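Local coordinates for protein myosin-4 (Saccharomyces cerevisiae, PDB 3MMI) that acts as a type V myosin motor that restricts certain proteins to the bud by transporting specific mRNAs, including ASH1, to which it is recruited through SHE3, at residues A[215-220]-A[265-270]. Numbering follows the deposited sequence.
Sequences IFNDTL and RPNLIQ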
loop_
_atom_site.group_PDB
_atom_site.type_symbol
_atom_site.label_atom_id
_atom_site.label_comp_id
_atom_site.label_asym_id
_atom_site.label_seq_id
_atom_site.Cartn_x
_atom_site.Cartn_y
_atom_site.Cartn_z
ATOM N N ILE A 215 -3.706 1.697 -6.185
ATOM C CA ILE A 215 -4.191 1.955 -4.810
ATOM C C ILE A 215 -5.117 0.798 -4.331
ATOM O O ILE A 215 -5.035 0.344 -3.172
ATOM C CB ILE A 215 -4.847 3.327 -4.652
ATOM C CG1 ILE A 215 -3.799 4.439 -4.751
ATOM C CG2 ILE A 215 -5.506 3.396 -3.216
ATOM C CD1 ILE A 215 -4.212 5.741 -5.024
ATOM N N PHE A 216 -5.960 0.306 -5.216
ATOM C CA PHE A 216 -6.865 -0.737 -4.818
ATOM C C PHE A 216 -6.127 -2.095 -4.612
ATOM O O PHE A 216 -6.488 -2.852 -3.736
ATOM C CB PHE A 216 -8.010 -0.947 -5.845
ATOM C CG PHE A 216 -9.146 0.124 -5.782
ATOM C CD1 PHE A 216 -9.364 0.938 -4.643
ATOM C CD2 PHE A 216 -9.996 0.285 -6.864
ATOM C CE1 PHE A 216 -10.424 1.893 -4.600
ATOM C CE2 PHE A 216 -11.047 1.256 -6.832
ATOM C CZ PHE A 216 -11.242 2.046 -5.685
ATOM N N ASN A 217 -5.173 -2.430 -5.514
ATOM C CA ASN A 217 -4.247 -3.555 -5.283
ATOM C C ASN A 217 -3.477 -3.414 -3.955
ATOM O O ASN A 217 -3.409 -4.379 -3.219
ATOM C CB ASN A 217 -3.240 -3.767 -6.462
ATOM C CG ASN A 217 -3.932 -4.297 -7.745
ATOM O OD1 ASN A 217 -3.856 -3.687 -8.822
ATOM N ND2 ASN A 217 -4.666 -5.376 -7.610
ATOM N N ASP A 218 -2.919 -2.231 -3.665
ATOM C CA ASP A 218 -2.158 -2.126 -2.446
ATOM C C ASP A 218 -3.030 -2.239 -1.200
ATOM O O ASP A 218 -2.587 -2.614 -0.118
ATOM C CB ASP A 218 -1.311 -0.850 -2.432
ATOM C CG ASP A 218 -0.186 -0.879 -3.466
ATOM O OD1 ASP A 218 0.105 -1.987 -3.985
ATOM O OD2 ASP A 218 0.365 0.194 -3.791
ATOM N N THR A 219 -4.257 -1.765 -1.352
ATOM C CA THR A 219 -5.250 -1.829 -0.302
ATOM C C THR A 219 -5.500 -3.278 0.083
ATOM O O THR A 219 -5.507 -3.633 1.264
ATOM C CB THR A 219 -6.567 -1.115 -0.731
ATOM O OG1 THR A 219 -6.317 0.301 -0.759
ATOM C CG2 THR A 219 -7.693 -1.346 0.321
ATOM N N LEU A 220 -5.693 -4.102 -0.910
ATOM C CA LEU A 220 -5.675 -5.527 -0.699
ATOM C C LEU A 220 -4.332 -6.127 -0.200
ATOM O O LEU A 220 -4.351 -7.095 0.542
ATOM C CB LEU A 220 -6.057 -6.188 -1.980
ATOM C CG LEU A 220 -7.504 -6.018 -2.523
ATOM C CD1 LEU A 220 -7.685 -6.815 -3.800
ATOM C CD2 LEU A 220 -8.625 -6.367 -1.506
ATOM N N ARG A 265 -6.768 -11.531 -6.431
ATOM C CA ARG A 265 -6.380 -12.585 -5.469
ATOM C C ARG A 265 -4.856 -12.712 -5.177
ATOM O O ARG A 265 -4.486 -12.954 -4.050
ATOM C CB ARG A 265 -6.998 -13.922 -5.840
ATOM C CG ARG A 265 -8.516 -13.996 -5.583
ATOM N N PRO A 266 -3.995 -12.458 -6.180
ATOM C CA PRO A 266 -2.583 -12.504 -5.865
ATOM C C PRO A 266 -2.215 -11.529 -4.737
ATOM O O PRO A 266 -1.279 -11.862 -4.005
ATOM C CB PRO A 266 -1.890 -12.128 -7.179
ATOM C CG PRO A 266 -2.907 -12.670 -8.219
ATOM C CD PRO A 266 -4.240 -12.339 -7.632
ATOM N N ASN A 267 -2.941 -10.408 -4.584
ATOM C CA ASN A 267 -2.628 -9.516 -3.524
ATOM C C ASN A 267 -2.876 -10.157 -2.142
ATOM O O ASN A 267 -2.315 -9.695 -1.154
ATOM C CB ASN A 267 -3.456 -8.229 -3.646
ATOM C CG ASN A 267 -3.174 -7.515 -4.905
ATOM O OD1 ASN A 267 -4.060 -7.282 -5.730
ATOM N ND2 ASN A 267 -1.963 -7.121 -5.056
ATOM N N LEU A 268 -3.743 -11.169 -2.097
ATOM C CA LEU A 268 -4.116 -11.800 -0.874
ATOM C C LEU A 268 -3.577 -13.277 -0.769
ATOM O O LEU A 268 -4.158 -14.126 -0.086
ATOM C CB LEU A 268 -5.648 -11.866 -0.786
ATOM C CG LEU A 268 -6.346 -10.515 -0.683
ATOM C CD1 LEU A 268 -7.801 -10.747 -0.917
ATOM C CD2 LEU A 268 -6.163 -9.982 0.723
ATOM N N ILE A 269 -2.437 -13.520 -1.439
ATOM C CA ILE A 269 -1.847 -14.848 -1.495
ATOM C C ILE A 269 -1.498 -15.530 -0.155
ATOM O O ILE A 269 -1.847 -16.686 0.013
ATOM C CB ILE A 269 -0.682 -14.915 -2.513
ATOM C CG1 ILE A 269 -0.481 -16.347 -2.904
ATOM C CG2 ILE A 269 0.584 -14.112 -2.033
ATOM C CD1 ILE A 269 0.944 -16.615 -3.607
ATOM N N GLN A 270 -1.022 -14.778 0.830
ATOM C CA GLN A 270 -0.631 -15.412 2.103
ATOM C C GLN A 270 -1.834 -15.835 2.830
ATOM O O GLN A 270 -1.901 -16.965 3.305
ATOM C CB GLN A 270 0.270 -14.495 2.899
ATOM C CG GLN A 270 1.728 -14.696 2.510
ATOM C CD GLN A 270 2.091 -13.990 1.261
ATOM O OE1 GLN A 270 1.697 -12.841 1.092
ATOM N NE2 GLN A 270 2.923 -14.631 0.389
#
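Leu220 and Asn267 meet where helix 209-234 of the all-helical globular tail, within its DIL region, is met by the 3-10 turn 265-267 leading into helix 269-279. The backbones approach closely, with Leu220 CA 5.8 Å from Asn267 CA, and the methylenes touch, Leu220 CB lying 3.7 Å from Asn267 CB as the two side chains cross at about a right angle. On the buried side Leu268, the N-cap residue of helix 269-279, lays its CD2 methyl 3.4 Å from Leu220 O, while the leucine methyls themselves meet loosely, Leu220 CD2 to Leu268 CD1 being 4.5 Å. Val254 and Leu253 of helix 240-257 pack against Leu268 and Leu220 respectively. The other side is polar and partly exposed. Cutting the Asn267 side chain back to an alanine would probably open a gap beside Asn217 O and take away one polar neighbour of the Asn217 side chain. Here Asn267, its CG anti to the carbonyl carbon (chi1 -61°), brings its amide up against helix 209-234, with Asn267 CG 3.6 Å from Asn217 O.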